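Local coordinates for putative cell adhesion protein (Parabacteroides distasonis, PDB 3LIU) that probably serves as a fimbrillin of the FimA/Mfa1 family, a building block of the adhesive pili on the bacterial surface, at residues A17-A22 against N142-D147; V48-V53 against G82-V87; D54-I59 against E78-E83; V88-A93 against L125-K130; L132-V137 against K161-A166. All blocks are in the same frame, centred on the assembly; numbering follows the deposited sequence. Where two conformers were deposited one is given.

Contact 1 of 5, residues A17-A22 against N142-D147; sequences AQLALA and NYIGYD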
# COMPACT_ATOMS: atom_id res chain seq x y z
N ALA A 17 15.32 24.59 -22.19
CA ALA A 17 16.29 23.53 -21.96
C ALA A 17 15.61 22.18 -22.22
O ALA A 17 14.41 22.11 -22.52
CB ALA A 17 16.83 23.60 -20.53
N GLN A 18 16.41 21.13 -22.18
CA GLN A 18 15.92 19.78 -22.31
C GLN A 18 16.26 19.05 -21.02
O GLN A 18 17.23 19.40 -20.33
CB GLN A 18 16.54 19.08 -23.52
CG GLN A 18 16.27 19.77 -24.87
CD GLN A 18 14.95 19.35 -25.51
OE1 GLN A 18 14.54 18.19 -25.42
NE2 GLN A 18 14.30 20.29 -26.20
N LEU A 19 15.44 18.06 -20.68
CA LEU A 19 15.59 17.25 -19.49
C LEU A 19 15.41 15.80 -19.89
O LEU A 19 14.42 15.47 -20.57
CB LEU A 19 14.54 17.62 -18.44
CG LEU A 19 14.63 16.83 -17.13
CD1 LEU A 19 16.02 17.05 -16.46
CD2 LEU A 19 13.51 17.21 -16.20
N ALA A 20 16.36 14.96 -19.51
CA ALA A 20 16.21 13.51 -19.55
C ALA A 20 16.49 12.97 -18.16
O ALA A 20 17.31 13.52 -17.41
CB ALA A 20 17.13 12.87 -20.58
N LEU A 21 15.80 11.91 -17.80
CA LEU A 21 15.78 11.46 -16.40
C LEU A 21 15.87 9.94 -16.36
O LEU A 21 15.24 9.29 -17.15
CB LEU A 21 14.51 12.01 -15.71
CG LEU A 21 14.36 11.82 -14.20
CD1 LEU A 21 13.61 12.99 -13.57
CD2 LEU A 21 13.71 10.48 -13.86
N ALA A 22 16.71 9.38 -15.48
CA ALA A 22 16.84 7.94 -15.33
C ALA A 22 16.41 7.50 -13.92
O ALA A 22 16.78 8.15 -12.92
CB ALA A 22 18.25 7.51 -15.63
N ASN A 142 19.84 18.64 -19.89
CA ASN A 142 20.06 18.34 -18.47
C ASN A 142 19.68 16.90 -18.17
O ASN A 142 18.59 16.44 -18.55
CB ASN A 142 19.24 19.26 -17.56
CG ASN A 142 19.68 20.69 -17.65
OD1 ASN A 142 20.55 21.13 -16.89
ND2 ASN A 142 19.10 21.43 -18.57
N TYR A 143 20.56 16.21 -17.45
CA TYR A 143 20.30 14.83 -17.09
C TYR A 143 20.04 14.72 -15.58
O TYR A 143 20.70 15.40 -14.77
CB TYR A 143 21.51 13.97 -17.47
CG TYR A 143 21.77 13.86 -18.95
CD1 TYR A 143 20.99 13.04 -19.73
CD2 TYR A 143 22.82 14.55 -19.55
CE1 TYR A 143 21.20 12.93 -21.07
CE2 TYR A 143 23.05 14.44 -20.90
CZ TYR A 143 22.22 13.63 -21.65
OH TYR A 143 22.39 13.47 -22.99
N ILE A 144 19.08 13.88 -15.21
CA ILE A 144 18.87 13.51 -13.82
C ILE A 144 18.92 12.01 -13.70
O ILE A 144 18.07 11.27 -14.24
CB ILE A 144 17.54 14.05 -13.28
CG1 ILE A 144 17.54 15.58 -13.36
CG2 ILE A 144 17.30 13.53 -11.84
CD1 ILE A 144 16.21 16.24 -12.95
N GLY A 145 19.94 11.55 -12.99
CA GLY A 145 20.10 10.14 -12.68
C GLY A 145 21.08 9.38 -13.55
O GLY A 145 21.15 8.15 -13.46
N TYR A 146 21.87 10.09 -14.37
CA TYR A 146 22.75 9.44 -15.34
C TYR A 146 24.20 9.36 -14.89
O TYR A 146 25.04 8.83 -15.62
CB TYR A 146 22.67 10.18 -16.67
CG TYR A 146 21.44 9.92 -17.46
CD1 TYR A 146 20.22 10.52 -17.12
CD2 TYR A 146 21.47 9.09 -18.57
CE1 TYR A 146 19.08 10.29 -17.87
CE2 TYR A 146 20.34 8.86 -19.33
CZ TYR A 146 19.15 9.45 -18.97
OH TYR A 146 18.04 9.21 -19.74
N ASP A 147 24.50 9.88 -13.71
CA ASP A 147 25.86 9.78 -13.17
C ASP A 147 25.81 9.95 -11.67
O ASP A 147 24.80 10.42 -11.12
CB ASP A 147 26.74 10.84 -13.79
CG ASP A 147 28.20 10.46 -13.79
OD1 ASP A 147 28.55 9.36 -13.31
OD2 ASP A 147 28.99 11.29 -14.27
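Strands 16-24 and 141-144 pair in parallel within the transthyretin-like N-terminal domain that FimA-type fimbrillins carry, L19 opposite N142, A20 opposite Y143 and L21 opposite I144. Four backbone bonds make the ladder. N142 N donates to Q18 O (2.8 Å) from above the carbonyl plane, whereas A20 N meets N142 O almost along its C=O axis. I144 N then reaches A20 O, and A22 N closes the series on I144 O at a short 2.6 Å. Q18 O is gripped twice: N142 ND2 adds a longer bond of 3.3 Å, with ND2 in the Q18 carbonyl plane and Q18 O nearly in the plane of the N142 amide. The other end of that amide is also used, N142 OD1 accepting from V137 N, so the buried side chain ties the strand to the turn before it. On the same face L19 CD1 meets I144 CD1 at 3.6 Å, and the L21 and I144 side chains cross obliquely, L21 CG against I144 CB. Y143 and A20 lie on the other face, and Y143 OH is hydrogen-bonded to I158 O. After I144 the chain leaves the strand at G145, whose positive phi of 100° would press a CB against the preceding carbonyl; G145 N and Y146 N are taken up by the two carboxylate oxygens of E162. The turn swings the Y146 ring back over the strand, between two neighbours: Y143 CD1 lies over the centre of one face, and on the opposite face A22 CB makes a CH-pi contact 4.0 Å from the ring centroid.

Contact 2 of 5, residues V48-V53 against G82-V87; sequences VGVFGV and GEAHVV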
# COMPACT_ATOMS: atom_id res chain seq x y z
N VAL A 48 6.51 12.97 -14.95
CA VAL A 48 7.51 13.86 -14.37
C VAL A 48 6.89 15.25 -14.23
O VAL A 48 6.32 15.81 -15.18
CB VAL A 48 8.77 13.91 -15.24
CG1 VAL A 48 9.82 14.85 -14.65
CG2 VAL A 48 9.35 12.47 -15.45
N GLY A 49 6.96 15.80 -13.03
CA GLY A 49 6.51 17.16 -12.80
C GLY A 49 7.73 18.01 -12.52
O GLY A 49 8.50 17.69 -11.58
N VAL A 50 7.91 19.05 -13.32
CA VAL A 50 9.03 20.00 -13.11
C VAL A 50 8.45 21.38 -12.75
O VAL A 50 7.74 21.96 -13.56
CB VAL A 50 9.85 20.14 -14.43
CG1 VAL A 50 11.12 20.98 -14.21
CG2 VAL A 50 10.21 18.78 -14.98
N PHE A 51 8.77 21.89 -11.57
CA PHE A 51 8.15 23.14 -11.08
C PHE A 51 9.24 24.17 -10.75
O PHE A 51 10.02 24.03 -9.79
CB PHE A 51 7.24 22.84 -9.86
CG PHE A 51 6.08 21.92 -10.18
CD1 PHE A 51 4.86 22.43 -10.62
CD2 PHE A 51 6.21 20.56 -10.06
CE1 PHE A 51 3.79 21.57 -10.91
CE2 PHE A 51 5.18 19.71 -10.35
CZ PHE A 51 3.96 20.21 -10.78
N GLY A 52 9.31 25.20 -11.57
CA GLY A 52 10.35 26.21 -11.39
C GLY A 52 10.08 26.99 -10.13
O GLY A 52 8.94 27.14 -9.72
N VAL A 53 11.12 27.50 -9.49
CA VAL A 53 10.91 28.23 -8.24
C VAL A 53 10.13 29.52 -8.47
O VAL A 53 9.50 29.99 -7.56
CB VAL A 53 12.24 28.55 -7.52
CG1 VAL A 53 12.86 27.27 -7.00
CG2 VAL A 53 13.17 29.30 -8.43
N GLY A 82 16.58 27.10 -15.03
CA GLY A 82 16.41 27.62 -13.67
C GLY A 82 16.29 26.54 -12.64
O GLY A 82 16.30 25.32 -12.95
N GLU A 83 16.23 26.98 -11.39
CA GLU A 83 16.07 26.08 -10.28
C GLU A 83 14.65 25.54 -10.31
O GLU A 83 13.73 26.29 -10.58
CB GLU A 83 16.37 26.75 -8.94
CG GLU A 83 16.47 25.73 -7.81
CD GLU A 83 16.99 26.33 -6.50
OE1 GLU A 83 17.35 27.54 -6.46
OE2 GLU A 83 17.03 25.58 -5.51
N ALA A 84 14.51 24.24 -10.07
CA ALA A 84 13.23 23.58 -10.10
C ALA A 84 13.13 22.44 -9.11
O ALA A 84 14.15 21.84 -8.70
CB ALA A 84 12.89 23.09 -11.53
N HIS A 85 11.89 22.13 -8.75
CA HIS A 85 11.55 20.98 -7.95
C HIS A 85 10.93 19.93 -8.88
O HIS A 85 10.04 20.24 -9.66
CB HIS A 85 10.64 21.38 -6.82
CG HIS A 85 11.31 22.17 -5.75
ND1 HIS A 85 10.91 23.44 -5.40
CD2 HIS A 85 12.37 21.88 -4.96
CE1 HIS A 85 11.69 23.89 -4.44
NE2 HIS A 85 12.59 22.98 -4.16
N VAL A 86 11.45 18.71 -8.83
CA VAL A 86 11.12 17.63 -9.75
C VAL A 86 10.68 16.43 -8.96
O VAL A 86 11.33 16.06 -8.00
CB VAL A 86 12.35 17.25 -10.57
CG1 VAL A 86 12.06 16.12 -11.52
CG2 VAL A 86 12.89 18.47 -11.32
N VAL A 87 9.57 15.83 -9.37
CA VAL A 87 9.07 14.60 -8.78
C VAL A 87 8.64 13.64 -9.91
O VAL A 87 8.13 14.05 -10.95
CB VAL A 87 7.93 14.87 -7.75
CG1 VAL A 87 6.84 15.80 -8.33
CG2 VAL A 87 7.31 13.55 -7.23
O HOH W 1 9.16 24.56 -6.96
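V50, A84 and V86 form the apolar centre on one face of the paired strands. V50 CG1, anti to its backbone N (chi1 -173°), touches A84 CB at 3.8 Å and lies 4.2 Å from V86 CG2. V48 and V86 run side by side in the same direction, their CG1 methyls in contact, while L136 and W56 add to this layer from neighbouring parts of the fold. The backbones are antiparallel, strand 45-52 against strand 82-90, in the transthyretin-like beta-sandwich of the fimbrillin N-terminal domain. G49 with V87 and F51 with H85 are hydrogen-bonded pairs; V50 with V86 and G52 with A84 are non-hydrogen-bonded ones. On the other face the CE2 rim of F51 comes close to G49, where a CB would clash with it, and H85 O sits at the ring's edge. Helix 106-110 packs on that face, I106 touching F51, H85 and V87. Toward the strand end V53 N reaches E83 O at 3.1 Å from above the carbonyl plane, and the V53 and E83 side chains cross obliquely. F51 O takes two donors, H85 N at 2.9 Å and a water, and that water lies in the plane of the H85 imidazole, 2.6 Å from H85 ND1.

Contact 3 of 5, residues D54-I59 against E78-E83; sequences DGWSVI and EVYAGE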
# COMPACT_ATOMS: atom_id res chain seq x y z
N ASP A 54 10.17 30.07 -9.67
CA ASP A 54 9.44 31.30 -10.03
C ASP A 54 8.04 31.07 -10.60
O ASP A 54 7.47 32.01 -11.19
CB ASP A 54 10.23 32.06 -11.10
CG ASP A 54 10.52 31.19 -12.31
OD1 ASP A 54 11.00 30.05 -12.09
OD2 ASP A 54 10.27 31.61 -13.45
N GLY A 55 7.50 29.86 -10.51
CA GLY A 55 6.12 29.64 -10.89
C GLY A 55 5.83 28.90 -12.19
O GLY A 55 4.71 28.46 -12.39
N TRP A 56 6.80 28.72 -13.08
CA TRP A 56 6.51 27.95 -14.30
C TRP A 56 6.40 26.46 -13.94
O TRP A 56 6.92 26.01 -12.90
CB TRP A 56 7.56 28.17 -15.38
CG TRP A 56 9.02 27.80 -15.03
CD1 TRP A 56 9.99 28.65 -14.59
CD2 TRP A 56 9.65 26.50 -15.15
NE1 TRP A 56 11.18 27.97 -14.40
CE2 TRP A 56 11.00 26.66 -14.76
CE3 TRP A 56 9.20 25.24 -15.54
CZ2 TRP A 56 11.90 25.59 -14.74
CZ3 TRP A 56 10.10 24.18 -15.52
CH2 TRP A 56 11.43 24.36 -15.12
N SER A 57 5.70 25.70 -14.77
CA SER A 57 5.67 24.25 -14.60
C SER A 57 5.64 23.54 -15.93
O SER A 57 5.09 24.07 -16.91
CB SER A 57 4.47 23.87 -13.75
OG SER A 57 3.22 24.17 -14.36
N VAL A 58 6.25 22.36 -15.97
CA VAL A 58 6.15 21.44 -17.09
C VAL A 58 5.91 20.06 -16.53
O VAL A 58 6.73 19.55 -15.73
CB VAL A 58 7.42 21.43 -17.94
CG1 VAL A 58 7.23 20.57 -19.17
CG2 VAL A 58 7.77 22.86 -18.40
N ILE A 59 4.81 19.44 -16.93
CA ILE A 59 4.47 18.06 -16.52
C ILE A 59 4.19 17.22 -17.73
O ILE A 59 3.48 17.66 -18.63
CB ILE A 59 3.22 18.00 -15.62
CG1 ILE A 59 3.39 18.91 -14.39
CG2 ILE A 59 2.91 16.52 -15.21
CD1 ILE A 59 2.50 20.09 -14.33
N GLU A 78 11.40 19.02 -23.51
CA GLU A 78 11.65 20.45 -23.35
C GLU A 78 11.07 20.97 -22.02
O GLU A 78 9.96 20.62 -21.66
CB GLU A 78 11.09 21.26 -24.51
CG GLU A 78 11.76 22.62 -24.65
CD GLU A 78 10.92 23.58 -25.44
OE1 GLU A 78 10.77 23.36 -26.66
OE2 GLU A 78 10.39 24.55 -24.85
N VAL A 79 11.84 21.80 -21.34
CA VAL A 79 11.48 22.40 -20.06
C VAL A 79 12.10 23.81 -20.08
O VAL A 79 12.58 24.25 -21.12
CB VAL A 79 12.01 21.53 -18.85
CG1 VAL A 79 11.37 20.14 -18.85
CG2 VAL A 79 13.51 21.39 -18.87
N TYR A 80 12.04 24.55 -18.97
CA TYR A 80 12.72 25.86 -18.88
C TYR A 80 13.96 25.81 -18.00
O TYR A 80 14.11 24.92 -17.15
CB TYR A 80 11.76 26.94 -18.37
CG TYR A 80 10.49 27.07 -19.21
CD1 TYR A 80 10.51 27.73 -20.44
CD2 TYR A 80 9.27 26.54 -18.78
CE1 TYR A 80 9.37 27.86 -21.22
CE2 TYR A 80 8.11 26.67 -19.56
CZ TYR A 80 8.17 27.33 -20.78
OH TYR A 80 7.04 27.45 -21.56
N ALA A 81 14.87 26.77 -18.22
CA ALA A 81 16.07 26.84 -17.39
C ALA A 81 15.75 27.42 -16.02
O ALA A 81 14.79 28.16 -15.85
CB ALA A 81 17.15 27.65 -18.07
N GLY A 82 16.58 27.10 -15.03
CA GLY A 82 16.41 27.62 -13.67
C GLY A 82 16.29 26.54 -12.64
O GLY A 82 16.30 25.32 -12.95
N GLU A 83 16.23 26.98 -11.39
CA GLU A 83 16.07 26.08 -10.28
C GLU A 83 14.65 25.54 -10.31
O GLU A 83 13.73 26.29 -10.58
CB GLU A 83 16.37 26.75 -8.94
CG GLU A 83 16.47 25.73 -7.81
CD GLU A 83 16.99 26.33 -6.50
OE1 GLU A 83 17.35 27.54 -6.46
OE2 GLU A 83 17.03 25.58 -5.51
O HOH W 2 13.16 28.65 -12.20
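The hairpin strands 57-66 and 71-80 have splayed apart here, segments 57-59 and 78-80 antiparallel at 158° with axes 7.3 Å apart, and no backbone bond joins 54-59 to 78-83. Side chains bridge them, W56 and Y80 supplying much of the contact. W56 CG takes the crowded position between backbone N and carbonyl carbon (chi1 60°), which brings the indole alongside Y80, the two side chains running past each other in opposite directions. Y80 CB sits over the six-membered ring, 3.8 Å from its centroid, a CH-pi contact. Farther along, the phenol turns an edge to the five-membered ring of W56 in an offset edge-to-face pair, planes at 72°, with Y80 CD2 3.5 Å from W56 CE3. V58 CG2 lies beside Y80 CE2, and V58 CG1 meets V79 CG1 and E78 O. The indole also packs on V50 and L136 of the transthyretin-like sandwich. W56 NE1 donates to a water at 3.0 Å, which in turn donates to D54 OD1 (2.6 Å) and E83 O. The chemistry divides in two, dispersion and CH-pi contacts carrying the interior and a single water linking the D54 and W56 side chains to the backbone carbonyl of E83.

Contact 4 of 5, residues V88-A93 against L125-K130; sequences VVANAA and LTMSSK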
# COMPACT_ATOMS: atom_id res chain seq x y z
N VAL A 88 8.88 12.35 -9.69
CA VAL A 88 8.61 11.35 -10.68
C VAL A 88 7.60 10.39 -10.10
O VAL A 88 7.78 9.91 -8.97
CB VAL A 88 9.90 10.60 -11.02
CG1 VAL A 88 9.65 9.50 -12.08
CG2 VAL A 88 10.95 11.59 -11.46
N VAL A 89 6.57 10.08 -10.88
CA VAL A 89 5.58 9.10 -10.54
C VAL A 89 5.57 7.99 -11.58
O VAL A 89 5.40 8.22 -12.77
CB VAL A 89 4.14 9.73 -10.45
CG1 VAL A 89 3.07 8.61 -10.19
CG2 VAL A 89 4.08 10.80 -9.34
N ALA A 90 5.73 6.76 -11.13
CA ALA A 90 5.60 5.59 -12.02
C ALA A 90 4.19 5.04 -12.02
O ALA A 90 3.54 4.94 -10.96
CB ALA A 90 6.58 4.46 -11.60
N ASN A 91 3.73 4.66 -13.21
CA ASN A 91 2.53 3.84 -13.40
C ASN A 91 1.22 4.55 -12.99
O ASN A 91 0.29 3.93 -12.52
CB ASN A 91 2.69 2.50 -12.66
CG ASN A 91 3.88 1.68 -13.16
OD1 ASN A 91 4.18 1.70 -14.34
ND2 ASN A 91 4.59 1.01 -12.25
N ALA A 92 1.18 5.86 -13.15
CA ALA A 92 -0.05 6.60 -12.87
C ALA A 92 -1.16 6.16 -13.82
O ALA A 92 -0.96 6.05 -15.05
CB ALA A 92 0.18 8.10 -12.97
N ALA A 93 -2.35 5.94 -13.26
CA ALA A 93 -3.52 5.58 -14.08
C ALA A 93 -3.77 6.73 -15.08
O ALA A 93 -3.38 7.86 -14.83
CB ALA A 93 -4.76 5.32 -13.21
N LEU A 125 2.22 -0.99 -10.27
CA LEU A 125 1.86 -0.36 -9.01
C LEU A 125 2.36 1.08 -9.01
O LEU A 125 3.45 1.37 -9.51
CB LEU A 125 2.49 -1.13 -7.84
CG LEU A 125 2.03 -2.58 -7.73
CD1 LEU A 125 2.71 -3.25 -6.59
CD2 LEU A 125 0.50 -2.62 -7.53
N THR A 126 1.57 1.99 -8.47
CA THR A 126 1.99 3.37 -8.46
C THR A 126 3.20 3.52 -7.53
O THR A 126 3.18 3.05 -6.40
CB THR A 126 0.89 4.33 -7.98
OG1 THR A 126 -0.37 4.00 -8.60
CG2 THR A 126 1.30 5.79 -8.33
N MSE A 127 4.24 4.20 -8.00
CA MSE A 127 5.44 4.48 -7.18
C MSE A 127 5.83 5.95 -7.36
O MSE A 127 5.54 6.53 -8.41
CB MSE A 127 6.63 3.63 -7.66
CG MSE A 127 6.40 2.17 -7.73
SE MSE A 127 7.54 1.38 -9.06
CE MSE A 127 6.78 -0.44 -9.01
N SER A 128 6.53 6.52 -6.40
CA SER A 128 7.03 7.88 -6.53
C SER A 128 8.41 8.07 -5.97
O SER A 128 8.82 7.35 -5.09
CB SER A 128 6.13 8.88 -5.82
OG SER A 128 5.84 8.43 -4.50
N SER A 129 9.10 9.07 -6.49
CA SER A 129 10.35 9.58 -5.95
C SER A 129 10.07 10.62 -4.90
O SER A 129 8.93 11.03 -4.71
CB SER A 129 11.15 10.23 -7.07
OG SER A 129 10.64 11.51 -7.44
N LYS A 130 11.11 11.06 -4.22
CA LYS A 130 11.02 12.25 -3.37
C LYS A 130 11.03 13.46 -4.24
O LYS A 130 11.25 13.34 -5.46
CB LYS A 130 12.19 12.30 -2.42
CG LYS A 130 13.55 12.69 -3.04
CD LYS A 130 14.61 12.86 -1.94
CE LYS A 130 16.06 12.80 -2.44
NZ LYS A 130 16.93 13.39 -1.37
O HOH W 3 -2.44 5.32 -10.36
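The far ends of two antiparallel neighbours, strands 82-90 and 127-136, meet here in the fimbrillin N-terminal domain, on the side nearer the middle of the molecule. V89 with S128 is a non-hydrogen-bonded pair and A90 with M127 a hydrogen-bonded one, A90 N reaching M127 O at 2.7 Å and M127 N returning to A90 O. N91 follows, with phi/psi of 67/31° that take the chain out of the strand. Its CB lies 3.4 Å from L125 O. CG stands anti to N91's own carbonyl carbon (chi1 -60°), which carries the amide alongside the L125 carbonyl. ND2 at the tip donates to L125 O at 3.0 Å with L125 O exactly in the amide plane, though the nitrogen sits above the plane of the carbonyl; CE of the selenomethionine M127 lies nearby. The amide is fully engaged beyond the pair: ND2 also donates to D42 O and OD1 accepts from N44 N, so its rotation is fixed from several directions. On the face of V89, its CG1 packs beside T126 CG2, both pointing the same way, while T126 OG1 turns to E119 and K123. A water joins T126 OG1 to A93 N at the start of helix 94-101. S128 OG, buried, is bonded to D174 and to V214 O. At the other end S129 N bonds V88 O nearly along the C=O axis, and S129 OG, in the crowded position, accepts from V88 N at 3.0 Å and donates to a lone pair of K130 O (2.8 Å), in the carbonyl plane.

Contact 5 of 5, residues L132-V137 against K161-A166; sequences LDVTLV and KEVYGA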
# COMPACT_ATOMS: atom_id res chain seq x y z
N LEU A 132 12.93 16.42 -5.77
CA LEU A 132 14.33 16.75 -6.07
C LEU A 132 14.47 18.24 -6.26
O LEU A 132 13.56 18.90 -6.76
CB LEU A 132 14.79 16.04 -7.37
CG LEU A 132 14.50 14.53 -7.44
CD1 LEU A 132 14.92 13.89 -8.77
CD2 LEU A 132 15.22 13.86 -6.32
N ASP A 133 15.60 18.79 -5.84
CA ASP A 133 15.92 20.18 -6.13
C ASP A 133 17.12 20.26 -7.07
O ASP A 133 18.20 19.83 -6.70
CB ASP A 133 16.21 20.93 -4.81
CG ASP A 133 16.61 22.38 -5.05
OD1 ASP A 133 15.86 23.10 -5.75
OD2 ASP A 133 17.66 22.80 -4.53
N VAL A 134 16.96 20.82 -8.25
CA VAL A 134 18.01 20.91 -9.24
C VAL A 134 18.05 22.28 -9.91
O VAL A 134 17.06 23.02 -9.91
CB VAL A 134 17.83 19.83 -10.34
CG1 VAL A 134 17.87 18.43 -9.72
CG2 VAL A 134 16.55 20.06 -11.15
N THR A 135 19.19 22.62 -10.49
CA THR A 135 19.28 23.82 -11.34
C THR A 135 19.48 23.40 -12.78
O THR A 135 20.50 22.80 -13.14
CB THR A 135 20.37 24.78 -10.85
OG1 THR A 135 20.06 25.12 -9.50
CG2 THR A 135 20.44 26.07 -11.73
N LEU A 136 18.47 23.68 -13.60
CA LEU A 136 18.50 23.32 -15.02
C LEU A 136 19.25 24.41 -15.77
O LEU A 136 18.96 25.59 -15.62
CB LEU A 136 17.06 23.13 -15.55
CG LEU A 136 16.20 22.05 -14.85
CD1 LEU A 136 14.69 22.17 -15.15
CD2 LEU A 136 16.70 20.64 -15.17
N VAL A 137 20.22 24.01 -16.59
CA VAL A 137 21.05 24.93 -17.36
C VAL A 137 20.39 25.18 -18.71
O VAL A 137 19.89 24.26 -19.36
CB VAL A 137 22.47 24.36 -17.53
CG1 VAL A 137 23.31 25.23 -18.47
CG2 VAL A 137 23.12 24.25 -16.18
N LYS A 161 24.59 17.97 -19.12
CA LYS A 161 25.05 18.13 -17.75
C LYS A 161 24.15 17.37 -16.81
O LYS A 161 22.92 17.53 -16.86
CB LYS A 161 25.03 19.59 -17.35
CG LYS A 161 25.80 19.88 -16.06
CD LYS A 161 25.48 21.27 -15.53
CE LYS A 161 26.42 21.68 -14.44
NZ LYS A 161 25.75 22.51 -13.44
N GLU A 162 24.76 16.52 -15.99
CA GLU A 162 24.06 15.88 -14.88
C GLU A 162 23.88 16.93 -13.77
O GLU A 162 24.84 17.56 -13.31
CB GLU A 162 24.84 14.67 -14.38
CG GLU A 162 24.26 14.02 -13.11
CD GLU A 162 22.93 13.38 -13.35
OE1 GLU A 162 22.73 12.78 -14.43
OE2 GLU A 162 22.08 13.46 -12.43
N VAL A 163 22.63 17.13 -13.37
CA VAL A 163 22.28 18.21 -12.46
C VAL A 163 21.80 17.71 -11.10
O VAL A 163 21.61 18.49 -10.20
CB VAL A 163 21.24 19.17 -13.09
CG1 VAL A 163 21.79 19.79 -14.37
CG2 VAL A 163 19.89 18.49 -13.32
N TYR A 164 21.66 16.40 -10.95
CA TYR A 164 21.23 15.78 -9.69
C TYR A 164 22.40 15.01 -9.08
O TYR A 164 22.76 15.25 -7.93
CB TYR A 164 20.05 14.85 -9.95
CG TYR A 164 19.71 13.84 -8.86
CD1 TYR A 164 19.15 14.24 -7.65
CD2 TYR A 164 19.88 12.49 -9.08
CE1 TYR A 164 18.81 13.31 -6.64
CE2 TYR A 164 19.52 11.54 -8.09
CZ TYR A 164 18.98 11.97 -6.88
OH TYR A 164 18.65 11.06 -5.90
N GLY A 165 22.99 14.09 -9.82
CA GLY A 165 24.31 13.56 -9.42
C GLY A 165 24.41 12.45 -8.37
O GLY A 165 25.50 12.16 -7.88
N ALA A 166 23.32 11.76 -8.06
CA ALA A 166 23.38 10.68 -7.09
C ALA A 166 22.89 9.34 -7.64
O ALA A 166 22.25 8.57 -6.94
CB ALA A 166 22.62 11.06 -5.79
O HOH W 4 21.50 21.11 -9.80
O HOH W 5 23.13 22.66 -12.49
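V163 has CG1 anti to the carbonyl carbon (chi1 -60°), which leaves CG2 in the crowded position, and Y164 swings CG anti to its backbone N (chi1 164°); together they send a methyl and a phenol ring toward strand 132-136. That strand pairs with strand 82-90 on one side in the transthyretin-like beta-sandwich; toward the turn after strand 158-162 no direct hydrogen bond forms, and water bridges instead. V163 CG2 meets V134 CB at 3.9 Å, the two valines crossing at about a right angle, and also approaches L136 CD2. V163 CG1 rests against T135 O at 3.5 Å. Next along the strand L132 CD2 touches the ring obliquely at Y164 CE1 (3.6 Å), while Y164 CB nears V134 CG1. At the other end V137 CG2 lies across the aliphatic CD of K161. The shape of the turn is held from within: E162 OE2 accepts from G165 N at 2.8 Å on its anti lone pair and, weakly, from Y164 N, with G145 and Y146 as further N-H partners of the carboxylate. Four N-H groups around one carboxylate would be expected to stabilise its charged form. Two waters span the gap. One accepts from T135 N and donates to V163 O; the other donates to T135 O at 2.7 Å and accepts from K161 NZ at 2.8 Å.

All five contacts lie in one FimA-type domain. Contacts 1 and 5 lie about 7 Å apart between centres through neighbouring strands 141-144 and 158-162, Y143 N bonding K161 O at 2.8 Å. Contacts 2 and 3, about 6 Å between centres, both include G82 and E83, and V50 CG1 touches W56 CH2 at 3.5 Å. L19 CD2 on V50 CG2 (3.9 Å) and L21 CD1 on V88 CG2 join contact 1 to contacts 2 and 4 through the core. V86 O accepts from L132 N between contacts 2 and 5, where E83 OE2 and D133 OD1 stand only 2.7 Å apart, suggesting a shared proton. Contact 4, nearest the molecule's middle, lies about 20 Å between centres from contacts 3 and 5.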